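Local coordinates for heat shock protein STI1 (Saccharomyces cerevisiae, PDB 3UPV) that binds the C-terminal part of Hsp70 through its TPR2B domain and serves as a co-chaperone adaptor between Hsp70 and Hsp90, at residues T100-A103 and E104-G108; A4-A7 and R8-K12; K17-W20 and P21-V24; Y27-M30 and I31-P35. One frame throughout, in Å; residues are numbered along the deposited sequence.

Interaction 1: T100-A103 and E104-G108; sequences TKDA and EVNNG
Thr100 and Glu104, one helical turn apart, run side by side and point the same way. The touching groups are a methyl and a carboxylate oxygen, with Thr100 CG2 3.2 Å from Glu104 OE1, while Thr100 OG1 turns back to bond Asp96 O within the helix. Glu104 keeps its chain extended beyond CG, so that its other oxygen reaches the flank of Lys101: OE2 lies 3.4 Å from Lys101 CE. This is a contact with the aliphatic part of the lysine. Lys101 NZ stands 4.6 Å from Glu104 OE2, too far for contact, and is instead hydrogen-bonded to Pro69 O and Asn70 OD1, the chain being bent about CB-CG (chi2 -68°) and again at its end. Below these side chains the helix is regular, with a nearly straight bond of 2.8 Å from Val105 N to Lys101 O. The contact marks the end of helix 88-106, which starts within TPR 9 and hands over to helix 111-124, the extra C-terminal helix that commonly follows the last repeat of a TPR domain. There the backbone turns sharply: Asn107 has positive phi, and Gly108 N donates to Asp102 O at 3.2 Å, meeting it from above the carbonyl plane. Asp102 sends CG anti to its backbone N (chi1 179°), which brings OD1 over the turn, 3.1 Å from Gly108 C. Its OD2 accepts from Ser110 N, so the buried aspartate ties down the connection between the two helices with one side-chain hydrogen bond. Gly108, with phi 94°, would have any CB jammed against the preceding carbonyl oxygen.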
ATOM      1  N   THR A 100      -2.044  -4.662 -14.922  1.00 10.93           N
ATOM      2  CA  THR A 100      -1.836  -3.772 -16.094  1.00 11.17           C
ATOM      3  C   THR A 100      -0.746  -2.743 -15.845  1.00 10.79           C
ATOM      4  O   THR A 100       0.172  -2.626 -16.629  1.00 11.61           O
ATOM      5  CB  THR A 100      -3.149  -3.056 -16.359  1.00 11.89           C
ATOM      6  OG1 THR A 100      -4.102  -4.012 -16.854  1.00 12.83           O
ATOM      7  CG2 THR A 100      -2.976  -1.828 -17.353  1.00 11.32           C
ATOM      8  N   LYS A 101      -0.871  -2.009 -14.732  1.00 12.13           N
ATOM      9  CA  LYS A 101       0.146  -1.046 -14.281  1.00 12.04           C
ATOM     10  C   LYS A 101       1.484  -1.728 -14.059  1.00 12.53           C
ATOM     11  O   LYS A 101       2.501  -1.182 -14.426  1.00 12.24           O
ATOM     12  CB  LYS A 101      -0.306  -0.287 -13.022  1.00 13.68           C
ATOM     13  CG  LYS A 101      -1.313   0.824 -13.335  1.00 14.74           C
ATOM     14  CD  LYS A 101      -0.659   1.952 -14.121  1.00 17.82           C
ATOM     15  CE  LYS A 101      -1.682   2.820 -14.875  1.00 22.26           C
ATOM     16  NZ  LYS A 101      -1.862   4.141 -14.238  1.00 23.78           N
ATOM     17  N   ASP A 102       1.477  -2.938 -13.495  1.00 10.55           N
ATOM     18  CA  ASP A 102       2.725  -3.627 -13.223  1.00 10.05           C
ATOM     19  C   ASP A 102       3.499  -3.901 -14.516  1.00 10.21           C
ATOM     20  O   ASP A 102       4.702  -3.636 -14.589  1.00  8.73           O
ATOM     21  CB  ASP A 102       2.493  -4.907 -12.425  1.00 11.18           C
ATOM     22  CG  ASP A 102       3.762  -5.655 -12.145  1.00 11.53           C
ATOM     23  OD1 ASP A 102       3.932  -6.786 -12.702  1.00 12.92           O
ATOM     24  OD2 ASP A 102       4.590  -5.101 -11.352  1.00 14.98           O
ATOM     25  N   ALA A 103       2.799  -4.427 -15.517  1.00  9.00           N
ATOM     26  CA  ALA A 103       3.371  -4.544 -16.860  1.00  9.89           C
ATOM     27  C   ALA A 103       3.893  -3.223 -17.458  1.00 10.11           C
ATOM     28  O   ALA A 103       5.034  -3.181 -17.930  1.00  9.84           O
ATOM     29  CB  ALA A 103       2.376  -5.224 -17.805  1.00 11.70           C
ATOM     30  N   GLU A 104       3.071  -2.159 -17.420  1.00 10.29           N
ATOM     31  CA  GLU A 104       3.443  -0.854 -17.947  1.00 11.77           C
ATOM     32  C   GLU A 104       4.661  -0.218 -17.277  1.00 11.78           C
ATOM     33  O   GLU A 104       5.656   0.200 -17.952  1.00 12.63           O
ATOM     34  CB  GLU A 104       2.251   0.090 -17.769  1.00 11.63           C
ATOM     35  CG  GLU A 104       1.139  -0.258 -18.744  1.00 16.15           C
ATOM     36  CD  GLU A 104      -0.187   0.452 -18.459  1.00 18.94           C
ATOM     37  OE1 GLU A 104      -1.155   0.136 -19.157  1.00 18.96           O
ATOM     38  OE2 GLU A 104      -0.270   1.297 -17.551  1.00 21.26           O
ATOM     39  N   VAL A 105       4.595  -0.123 -15.949  1.00 13.53           N
ATOM     40  CA  VAL A 105       5.643   0.610 -15.244  1.00 14.19           C
ATOM     41  C   VAL A 105       6.780  -0.270 -14.737  1.00 13.97           C
ATOM     42  O   VAL A 105       7.952   0.151 -14.844  1.00 14.15           O
ATOM     43  CB  VAL A 105       5.114   1.702 -14.161  1.00 16.00           C
ATOM     44  CG1 VAL A 105       3.591   1.666 -13.865  1.00 15.47           C
ATOM     45  CG2 VAL A 105       6.018   1.768 -12.922  1.00 18.16           C
ATOM     46  N   ASN A 106       6.458  -1.468 -14.205  1.00 12.93           N
ATOM     47  CA  ASN A 106       7.490  -2.394 -13.676  1.00 11.75           C
ATOM     48  C   ASN A 106       7.909  -3.526 -14.628  1.00 11.39           C
ATOM     49  O   ASN A 106       8.721  -4.423 -14.261  1.00 12.00           O
ATOM     50  CB  ASN A 106       7.059  -3.071 -12.362  1.00 12.36           C
ATOM     51  CG  ASN A 106       6.833  -2.100 -11.231  1.00 15.62           C
ATOM     52  OD1 ASN A 106       6.131  -2.421 -10.242  1.00 21.13           O
ATOM     53  ND2 ASN A 106       7.391  -0.926 -11.349  1.00 18.72           N
ATOM     54  N   ASN A 107       7.340  -3.540 -15.832  1.00  9.27           N
ATOM     55  CA  ASN A 107       7.695  -4.622 -16.777  1.00 11.04           C
ATOM     56  C   ASN A 107       7.512  -6.033 -16.187  1.00 11.08           C
ATOM     57  O   ASN A 107       8.324  -6.927 -16.411  1.00 11.17           O
ATOM     58  CB  ASN A 107       9.121  -4.413 -17.287  1.00 10.50           C
ATOM     59  CG  ASN A 107       9.181  -3.279 -18.241  1.00 11.18           C
ATOM     60  OD1 ASN A 107       9.729  -2.202 -17.931  1.00 15.06           O
ATOM     61  ND2 ASN A 107       8.516  -3.447 -19.370  1.00  8.67           N
ATOM     62  N   GLY A 108       6.470  -6.175 -15.377  1.00 12.74           N
ATOM     63  CA  GLY A 108       6.081  -7.501 -14.948  1.00 12.32           C
ATOM     64  C   GLY A 108       6.659  -7.957 -13.624  1.00 13.24           C
ATOM     65  O   GLY A 108       6.403  -9.107 -13.238  1.00 11.41           O
TER

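Interaction 2: A4-A7 and R8-K12; sequences AEEA and RLEGK
A two-pronged salt bridge between Glu5 and Arg8, three residues apart on helix 2-16, dominates this local contact in TPR 7. The two side chains lie alongside each other and point the same way. Arg8 presents its guanidinium side-on: NH1 donates to Glu5 OE1 at 2.8 Å, and NE donates to Glu5 OE2 at 3.0 Å. Both N-H groups are nearly straight on their acceptors, and both oxygens lie close to the guanidinium plane. The fit is less flat from the other partner, since the carboxylate is turned 42° against the guanidinium and each of its oxygens is met from above its own plane. Two bends make the meeting possible, one in Glu5 at chi2 (70°) and one in Arg8 at chi3 (79°). On a different flank of the helix, Glu6 and Glu10 also run side by side, but with like charges: Glu6 OE2 is 3.2 Å from Glu10 OE1, which would probably raise the proton affinity of one of them. The backbone beneath is plain alpha-helix, with Gly11 N bonded to Ala7 O at 2.8 Å. Ala7 faces inward, packing on Glu29 and Met30 of helix 20-33. Arg8 NH2 is left for the ligand and forms a salt bridge to the backbone of the bound peptide. An alanine here is likely to leave both the Glu5 carboxylate and the peptide backbone without their charged mate. Glu5 thus acts as a second-shell residue that fixes the rotation of a first-shell arginine, an arrangement belonging to the peptide-binding groove of this TPR domain.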
ATOM      1  N   ALA A   4      10.185  15.937   5.324  1.00 12.16           N
ATOM      2  CA  ALA A   4       9.318  14.836   4.814  1.00 11.07           C
ATOM      3  C   ALA A   4      10.154  13.595   4.630  1.00 12.14           C
ATOM      4  O   ALA A   4       9.731  12.503   4.988  1.00 12.02           O
ATOM      5  CB  ALA A   4       8.646  15.248   3.467  1.00 10.20           C
ATOM      6  N   GLU A   5      11.360  13.803   4.104  1.00 12.19           N
ATOM      7  CA  GLU A   5      12.304  12.753   3.901  1.00 12.32           C
ATOM      8  C   GLU A   5      12.768  12.122   5.232  1.00 11.45           C
ATOM      9  O   GLU A   5      12.840  10.901   5.325  1.00 11.90           O
ATOM     10  CB  GLU A   5      13.461  13.269   3.055  1.00 10.94           C
ATOM     11  CG  GLU A   5      14.492  12.231   2.787  1.00 16.05           C
ATOM     12  CD  GLU A   5      14.017  11.109   1.821  1.00 18.26           C
ATOM     13  OE1 GLU A   5      14.862  10.211   1.592  1.00 24.57           O
ATOM     14  OE2 GLU A   5      12.876  11.147   1.304  1.00 20.95           O
ATOM     15  N   GLU A   6      13.080  12.944   6.246  1.00 11.49           N
ATOM     16  CA  GLU A   6      13.402  12.414   7.574  1.00 12.55           C
ATOM     17  C   GLU A   6      12.252  11.577   8.112  1.00 10.77           C
ATOM     18  O   GLU A   6      12.473  10.491   8.717  1.00  9.69           O
ATOM     19  CB  GLU A   6      13.707  13.548   8.524  1.00 13.27           C
ATOM     20  CG  GLU A   6      13.656  13.237  10.023  1.00 19.27           C
ATOM     21  CD  GLU A   6      13.920  14.486  10.839  1.00 25.03           C
ATOM     22  OE1 GLU A   6      13.741  15.574  10.270  1.00 28.99           O
ATOM     23  OE2 GLU A   6      14.306  14.421  12.032  1.00 28.37           O
ATOM     24  N   ALA A   7      11.041  12.131   7.998  1.00 10.41           N
ATOM     25  CA  ALA A   7       9.865  11.346   8.392  1.00 10.79           C
ATOM     26  C   ALA A   7       9.713  10.011   7.666  1.00 10.61           C
ATOM     27  O   ALA A   7       9.465   8.965   8.302  1.00  9.92           O
ATOM     28  CB  ALA A   7       8.551  12.211   8.312  1.00 10.99           C
ATOM     29  N   ARG A   8      10.021   9.990   6.369  1.00  9.74           N
ATOM     30  CA  ARG A   8       9.946   8.718   5.606  1.00  8.86           C
ATOM     31  C   ARG A   8      11.000   7.725   6.174  1.00  9.50           C
ATOM     32  O   ARG A   8      10.742   6.517   6.262  1.00 10.08           O
ATOM     33  CB  ARG A   8      10.255   9.020   4.137  1.00  9.31           C
ATOM     34  CG  ARG A   8      10.244   7.780   3.163  1.00 10.27           C
ATOM     35  CD  ARG A   8      10.710   8.165   1.743  1.00 14.00           C
ATOM     36  NE  ARG A   8      12.171   8.265   1.672  1.00 12.92           N
ATOM     37  CZ  ARG A   8      13.018   7.243   1.726  1.00 16.92           C
ATOM     38  NH1 ARG A   8      14.324   7.483   1.683  1.00 20.69           N
ATOM     39  NH2 ARG A   8      12.583   5.996   1.783  1.00 19.27           N
ATOM     40  N   LEU A   9      12.192   8.229   6.529  1.00 10.62           N
ATOM     41  CA  LEU A   9      13.265   7.353   7.049  1.00  9.51           C
ATOM     42  C   LEU A   9      12.990   6.819   8.408  1.00  9.92           C
ATOM     43  O   LEU A   9      13.277   5.662   8.667  1.00  9.77           O
ATOM     44  CB  LEU A   9      14.613   8.070   7.078  1.00 10.85           C
ATOM     45  CG  LEU A   9      15.148   8.341   5.672  1.00 11.12           C
ATOM     46  CD1 LEU A   9      16.295   9.402   5.600  1.00 14.14           C
ATOM     47  CD2 LEU A   9      15.593   6.971   5.122  1.00 15.59           C
ATOM     48  N   GLU A  10      12.445   7.683   9.265  1.00 10.73           N
ATOM     49  CA  GLU A  10      11.953   7.318  10.566  1.00 11.04           C
ATOM     50  C   GLU A  10      10.882   6.244  10.417  1.00 10.43           C
ATOM     51  O   GLU A  10      10.919   5.228  11.144  1.00 11.51           O
ATOM     52  CB  GLU A  10      11.418   8.509  11.379  1.00 10.50           C
ATOM     53  CG  GLU A  10      12.518   9.434  11.877  1.00 14.84           C
ATOM     54  CD  GLU A  10      12.009  10.773  12.439  1.00 21.19           C
ATOM     55  OE1 GLU A  10      12.862  11.666  12.615  1.00 23.38           O
ATOM     56  OE2 GLU A  10      10.795  10.942  12.723  1.00 24.99           O
ATOM     57  N   GLY A  11       9.947   6.481   9.474  1.00  9.81           N
ATOM     58  CA  GLY A  11       8.874   5.534   9.224  1.00 10.49           C
ATOM     59  C   GLY A  11       9.426   4.171   8.929  1.00 10.63           C
ATOM     60  O   GLY A  11       8.951   3.178   9.488  1.00 10.95           O
ATOM     61  N   LYS A  12      10.392   4.164   8.007  1.00 11.22           N
ATOM     62  CA  LYS A  12      10.990   2.956   7.506  1.00 11.12           C
ATOM     63  C   LYS A  12      11.698   2.248   8.615  1.00 11.10           C
ATOM     64  O   LYS A  12      11.531   1.046   8.755  1.00 12.27           O
ATOM     65  CB  LYS A  12      11.940   3.244   6.351  1.00 12.32           C
ATOM     66  CG  LYS A  12      12.774   1.978   5.961  1.00 16.46           C
ATOM     67  CD  LYS A  12      13.278   2.009   4.485  1.00 23.12           C
ATOM     68  CE  LYS A  12      14.285   3.155   4.170  1.00 27.71           C
ATOM     69  NZ  LYS A  12      15.350   3.656   5.175  1.00 29.48           N
TER

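Interaction 3: K17-W20 and P21-V24; sequences KSDW and PNAV
Asp19 spends both carboxylate oxygens on one residue, Asn22, taking its backbone with one and its side chain with the other. Asp19 OD2 accepts from Asn22 N at 3.2 Å, a capping bond made from well above the carboxylate plane. Asp19 OD1 accepts from Asn22 ND2 at 2.7 Å, met on its syn side. That second bond is nearly straight at 165°, and OD1 lies close to the amide plane of Asn22. The amide and carboxylate are turned 63° against each other. The reach depends on CG of Asp19 standing anti to the backbone N (chi1 -177°), which swings the carboxylate over the first turn of helix 20-33. An alanine at Asp19 would probably leave Asn22 N uncapped and the Asn22 amide free to turn. The backbone joins in, with Ala23 N to Asp19 O at 3.0 Å and Val24 N to Trp20 O at 2.9 Å. Pro21, in the first turn, has no N-H and so leaves no donor without an acceptor there, and its CD sits 3.5 Å from Trp20 CB. The indole of Trp20 has Ser18 O over one face, 3.5 Å above the plane and offset toward the rim, and meets the ring of Phe15 edge-to-face. Just before the cap, Ser18 with its positive phi is the C-prime residue of a Schellman motif that ends helix 2-16, its N bonded to Phe15 O and Asp19 N to Tyr14 O. A Schellman stop followed at once by an aspartate N-cap gives a tight helix-to-helix turn, here the one joining the two antiparallel helices of TPR 7.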
ATOM      1  N   LYS A  17      11.230  -2.455  12.365  1.00 16.42           N
ATOM      2  CA  LYS A  17      11.334  -3.029  13.716  1.00 15.56           C
ATOM      3  C   LYS A  17       9.979  -3.500  14.216  1.00 15.09           C
ATOM      4  O   LYS A  17       9.837  -3.914  15.383  1.00 14.91           O
ATOM      5  CB  LYS A  17      11.944  -2.010  14.710  1.00 15.22           C
ATOM      6  CG  LYS A  17      13.331  -1.512  14.354  1.00 18.10           C
ATOM      7  CD  LYS A  17      14.437  -2.341  15.036  1.00 24.78           C
ATOM      8  CE  LYS A  17      15.340  -3.099  14.066  1.00 26.62           C
ATOM      9  NZ  LYS A  17      16.267  -3.965  14.880  1.00 28.90           N
ATOM     10  N   SER A  18       9.004  -3.481  13.317  1.00 14.17           N
ATOM     11  CA  SER A  18       7.631  -3.898  13.602  1.00 13.33           C
ATOM     12  C   SER A  18       6.987  -3.016  14.651  1.00 12.85           C
ATOM     13  O   SER A  18       6.035  -3.425  15.323  1.00 13.35           O
ATOM     14  CB  SER A  18       7.569  -5.415  13.981  1.00 12.58           C
ATOM     15  OG  SER A  18       8.338  -6.179  13.041  1.00 14.19           O
ATOM     16  N   ASP A  19       7.463  -1.781  14.789  1.00 12.21           N
ATOM     17  CA  ASP A  19       6.755  -0.815  15.659  1.00 10.67           C
ATOM     18  C   ASP A  19       5.694  -0.088  14.838  1.00 11.87           C
ATOM     19  O   ASP A  19       5.915   1.050  14.332  1.00 11.13           O
ATOM     20  CB  ASP A  19       7.773   0.151  16.233  1.00 11.75           C
ATOM     21  CG  ASP A  19       7.186   1.171  17.204  1.00 10.78           C
ATOM     22  OD1 ASP A  19       8.030   1.813  17.858  1.00 14.30           O
ATOM     23  OD2 ASP A  19       5.943   1.359  17.381  1.00 14.14           O
ATOM     24  N   TRP A  20       4.550  -0.739  14.654  1.00  9.34           N
ATOM     25  CA  TRP A  20       3.545  -0.188  13.742  1.00  9.04           C
ATOM     26  C   TRP A  20       3.005   1.167  14.172  1.00  9.10           C
ATOM     27  O   TRP A  20       2.785   2.055  13.301  1.00  8.83           O
ATOM     28  CB  TRP A  20       2.398  -1.159  13.557  1.00  9.65           C
ATOM     29  CG  TRP A  20       2.846  -2.569  13.413  1.00 11.61           C
ATOM     30  CD1 TRP A  20       2.435  -3.647  14.169  1.00 12.89           C
ATOM     31  CD2 TRP A  20       3.797  -3.086  12.464  1.00 11.82           C
ATOM     32  NE1 TRP A  20       3.061  -4.784  13.748  1.00 12.58           N
ATOM     33  CE2 TRP A  20       3.919  -4.485  12.717  1.00  9.36           C
ATOM     34  CE3 TRP A  20       4.554  -2.514  11.423  1.00 10.80           C
ATOM     35  CZ2 TRP A  20       4.748  -5.331  11.928  1.00 12.98           C
ATOM     36  CZ3 TRP A  20       5.399  -3.336  10.666  1.00  8.41           C
ATOM     37  CH2 TRP A  20       5.515  -4.742  10.934  1.00  8.58           C
ATOM     38  N   PRO A  21       2.721   1.360  15.470  1.00  8.80           N
ATOM     39  CA  PRO A  21       2.082   2.619  15.825  1.00  9.11           C
ATOM     40  C   PRO A  21       3.016   3.802  15.618  1.00 10.13           C
ATOM     41  O   PRO A  21       2.537   4.894  15.199  1.00  8.63           O
ATOM     42  CB  PRO A  21       1.781   2.447  17.323  1.00  9.89           C
ATOM     43  CG  PRO A  21       1.547   0.986  17.427  1.00 10.01           C
ATOM     44  CD  PRO A  21       2.687   0.432  16.607  1.00  9.10           C
ATOM     45  N   ASN A  22       4.309   3.595  15.841  1.00  9.53           N
ATOM     46  CA  ASN A  22       5.256   4.670  15.575  1.00 10.19           C
ATOM     47  C   ASN A  22       5.486   4.920  14.072  1.00 11.20           C
ATOM     48  O   ASN A  22       5.628   6.084  13.686  1.00 11.66           O
ATOM     49  CB  ASN A  22       6.591   4.478  16.360  1.00  9.98           C
ATOM     50  CG  ASN A  22       6.487   4.972  17.787  1.00 10.64           C
ATOM     51  OD1 ASN A  22       5.858   6.022  18.051  1.00 13.92           O
ATOM     52  ND2 ASN A  22       7.077   4.221  18.735  1.00 12.82           N
ATOM     53  N   ALA A  23       5.494   3.857  13.243  1.00 10.35           N
ATOM     54  CA  ALA A  23       5.412   4.025  11.784  1.00  9.06           C
ATOM     55  C   ALA A  23       4.200   4.842  11.364  1.00  9.29           C
ATOM     56  O   ALA A  23       4.338   5.724  10.532  1.00  8.61           O
ATOM     57  CB  ALA A  23       5.388   2.678  11.068  1.00  7.93           C
ATOM     58  N   VAL A  24       2.980   4.529  11.890  1.00  8.89           N
ATOM     59  CA  VAL A  24       1.803   5.333  11.589  1.00  9.65           C
ATOM     60  C   VAL A  24       2.093   6.800  11.856  1.00 10.14           C
ATOM     61  O   VAL A  24       1.773   7.671  11.004  1.00  9.85           O
ATOM     62  CB  VAL A  24       0.579   4.783  12.387  1.00  8.31           C
ATOM     63  CG1 VAL A  24      -0.560   5.769  12.344  1.00  8.43           C
ATOM     64  CG2 VAL A  24       0.169   3.447  11.734  1.00  6.90           C
TER

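Interaction 4: Y27-M30 and I31-P35; sequences YTEM and IKRAP
Tyr27 begins the last two turns of helix 20-33 in TPR 7, the helix that packs against helix 2-16 on one flank and helix 38-50 on another. Its carbonyl receives Ile31 N at 2.9 Å. Ile31 CG1, standing anti to the carbonyl carbon of its own residue, folds back over the same oxygen, 3.3 Å from Tyr27 O. The tyrosine ring itself leads away from this turn and packs against an apolar side chain of the bound peptide, while Ile31 goes to Tyr41 and Arg44 of helix 38-50. Thr28 contributes its carbonyl to Lys32 N at 2.9 Å; its hydroxyl is bonded to Val24 O and to Arg44 NH1. Glu29 carries the polar part of the contact. Its chain is extended, and OE2 reaches the edge of the Arg33 guanidinium near its plane, the two flat groups being only 17° apart. This is a long salt bridge, with Glu29 OE2 3.6 Å from Arg33 NE and almost equally far from NH1, so it is an electrostatic attraction rather than a tight grip. With Arg33 CG anti to its own carbonyl carbon (chi1 -52°), CG lies 3.2 Å from Glu29 O, and bends at chi2 and chi3 carry the guanidinium on to the carboxylate. Met30 is buried and fully extended, its thioether running off toward Arg8 of helix 2-16. Its carbonyl serves the last turn, where Ala34 leaves helical geometry (phi -140°) but Ala34 N still donates to Met30 O at 2.8 Å. Ala34 CB lies 3.7 Å from that same Met30 O.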
ATOM      1  N   TYR A  27       4.535   8.328   9.304  1.00  9.22           N
ATOM      2  CA  TYR A  27       3.976   8.496   7.975  1.00  8.17           C
ATOM      3  C   TYR A  27       2.910   9.585   7.954  1.00  8.90           C
ATOM      4  O   TYR A  27       2.713  10.253   6.954  1.00  7.66           O
ATOM      5  CB  TYR A  27       3.482   7.164   7.382  1.00  8.52           C
ATOM      6  CG  TYR A  27       4.635   6.203   7.154  1.00  7.53           C
ATOM      7  CD1 TYR A  27       5.802   6.643   6.480  1.00 10.45           C
ATOM      8  CD2 TYR A  27       4.580   4.865   7.576  1.00  6.72           C
ATOM      9  CE1 TYR A  27       6.885   5.793   6.230  1.00 10.48           C
ATOM     10  CE2 TYR A  27       5.695   3.980   7.278  1.00  6.37           C
ATOM     11  CZ  TYR A  27       6.803   4.442   6.626  1.00  9.68           C
ATOM     12  OH  TYR A  27       7.811   3.538   6.358  1.00  7.87           O
ATOM     13  N   THR A  28       2.233   9.789   9.070  1.00  8.61           N
ATOM     14  CA  THR A  28       1.336  10.900   9.165  1.00  8.34           C
ATOM     15  C   THR A  28       2.122  12.204   9.064  1.00  8.88           C
ATOM     16  O   THR A  28       1.673  13.141   8.372  1.00  9.67           O
ATOM     17  CB  THR A  28       0.532  10.799  10.498  1.00  9.23           C
ATOM     18  OG1 THR A  28      -0.264   9.588  10.494  1.00 10.73           O
ATOM     19  CG2 THR A  28      -0.430  12.009  10.644  1.00 10.62           C
ATOM     20  N   GLU A  29       3.307  12.247   9.671  1.00  9.81           N
ATOM     21  CA  GLU A  29       4.123  13.418   9.536  1.00  9.65           C
ATOM     22  C   GLU A  29       4.614  13.587   8.103  1.00 10.80           C
ATOM     23  O   GLU A  29       4.598  14.729   7.614  1.00 11.07           O
ATOM     24  CB  GLU A  29       5.304  13.398  10.527  1.00  9.98           C
ATOM     25  CG  GLU A  29       6.226  14.616  10.312  1.00 10.89           C
ATOM     26  CD  GLU A  29       7.422  14.761  11.287  1.00 19.06           C
ATOM     27  OE1 GLU A  29       7.774  13.836  12.029  1.00 22.38           O
ATOM     28  OE2 GLU A  29       8.062  15.943  11.257  1.00 20.64           O
ATOM     29  N   MET A  30       5.086  12.494   7.446  1.00 11.38           N
ATOM     30  CA  MET A  30       5.468  12.546   6.024  1.00 10.89           C
ATOM     31  C   MET A  30       4.319  13.153   5.167  1.00 10.55           C
ATOM     32  O   MET A  30       4.531  13.974   4.275  1.00  9.78           O
ATOM     33  CB  MET A  30       5.806  11.165   5.507  1.00  8.71           C
ATOM     34  CG  MET A  30       6.462  11.185   4.071  1.00  9.72           C
ATOM     35  SD  MET A  30       6.761   9.506   3.609  1.00 10.80           S
ATOM     36  CE  MET A  30       7.115   9.861   1.857  1.00  6.86           C
ATOM     37  N   ILE A  31       3.110  12.705   5.458  1.00 10.16           N
ATOM     38  CA  ILE A  31       1.904  13.124   4.746  1.00 10.12           C
ATOM     39  C   ILE A  31       1.652  14.621   5.024  1.00 10.80           C
ATOM     40  O   ILE A  31       1.386  15.362   4.067  1.00 11.99           O
ATOM     41  CB  ILE A  31       0.621  12.330   5.133  1.00 10.63           C
ATOM     42  CG1 ILE A  31       0.691  10.932   4.495  1.00 10.75           C
ATOM     43  CG2 ILE A  31      -0.626  13.127   4.623  1.00  8.91           C
ATOM     44  CD1 ILE A  31      -0.318   9.968   5.005  1.00  7.53           C
ATOM     45  N   LYS A  32       1.744  15.082   6.283  1.00  9.64           N
ATOM     46  CA  LYS A  32       1.590  16.507   6.543  1.00 11.20           C
ATOM     47  C   LYS A  32       2.628  17.330   5.759  1.00 10.16           C
ATOM     48  O   LYS A  32       2.305  18.413   5.216  1.00  8.20           O
ATOM     49  CB  LYS A  32       1.710  16.752   8.053  1.00 10.68           C
ATOM     50  CG  LYS A  32       1.958  18.206   8.453  1.00 17.25           C
ATOM     51  CD  LYS A  32       1.865  18.367   9.979  1.00 22.65           C
ATOM     52  CE  LYS A  32       1.594  19.833  10.281  1.00 26.96           C
ATOM     53  NZ  LYS A  32       2.459  20.280  11.417  1.00 28.98           N
ATOM     54  N   ARG A  33       3.860  16.849   5.737  1.00 10.20           N
ATOM     55  CA  ARG A  33       4.999  17.603   5.123  1.00 11.56           C
ATOM     56  C   ARG A  33       5.143  17.523   3.605  1.00 11.08           C
ATOM     57  O   ARG A  33       5.731  18.437   3.003  1.00 11.60           O
ATOM     58  CB  ARG A  33       6.337  17.249   5.790  1.00 11.44           C
ATOM     59  CG  ARG A  33       6.290  17.396   7.315  1.00 13.76           C
ATOM     60  CD  ARG A  33       6.281  18.733   7.898  1.00 20.04           C
ATOM     61  NE  ARG A  33       7.020  18.657   9.160  1.00 21.93           N
ATOM     62  CZ  ARG A  33       7.754  19.652   9.602  1.00 24.13           C
ATOM     63  NH1 ARG A  33       8.405  19.550  10.757  1.00 23.59           N
ATOM     64  NH2 ARG A  33       7.809  20.753   8.874  1.00 26.60           N
ATOM     65  N   ALA A  34       4.618  16.444   3.015  1.00  9.57           N
ATOM     66  CA  ALA A  34       4.615  16.258   1.567  1.00  9.78           C
ATOM     67  C   ALA A  34       3.274  15.643   1.149  1.00  8.82           C
ATOM     68  O   ALA A  34       3.182  14.510   0.841  1.00 10.68           O
ATOM     69  CB  ALA A  34       5.798  15.389   1.147  1.00  7.78           C
ATOM     70  N   PRO A  35       2.212  16.428   1.179  1.00  9.08           N
ATOM     71  CA  PRO A  35       0.861  15.884   1.016  1.00  9.53           C
ATOM     72  C   PRO A  35       0.563  15.360  -0.385  1.00  8.71           C
ATOM     73  O   PRO A  35      -0.400  14.620  -0.543  1.00  7.41           O
ATOM     74  CB  PRO A  35      -0.062  17.043   1.383  1.00 11.30           C
ATOM     75  CG  PRO A  35       0.808  18.224   1.496  1.00  8.95           C
ATOM     76  CD  PRO A  35       2.229  17.843   1.598  1.00  9.82           C
TER

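Interactions 2 and 4 face each other across the helix pair 2-16 and 20-33, their centres about 9 Å apart. Arg8 CB rests 3.6 Å from Met30 SD, and Tyr27 OH lies 3.1 Å from Gly11 C, where the missing side chain admits the tyrosine. Both contacts serve the Hsp70 peptide, through Arg8 and Lys12 on one helix and Tyr27 on the other. Interaction 3 is the turn joining these helices, its centre about 12 Å from that of interaction 2; Ala23 CB meets Gly11 O at 3.9 Å. Interaction 1 ends helix 88-106 far away, its nearest atoms about 16 Å from interaction 2 and about 21 Å from interaction 3.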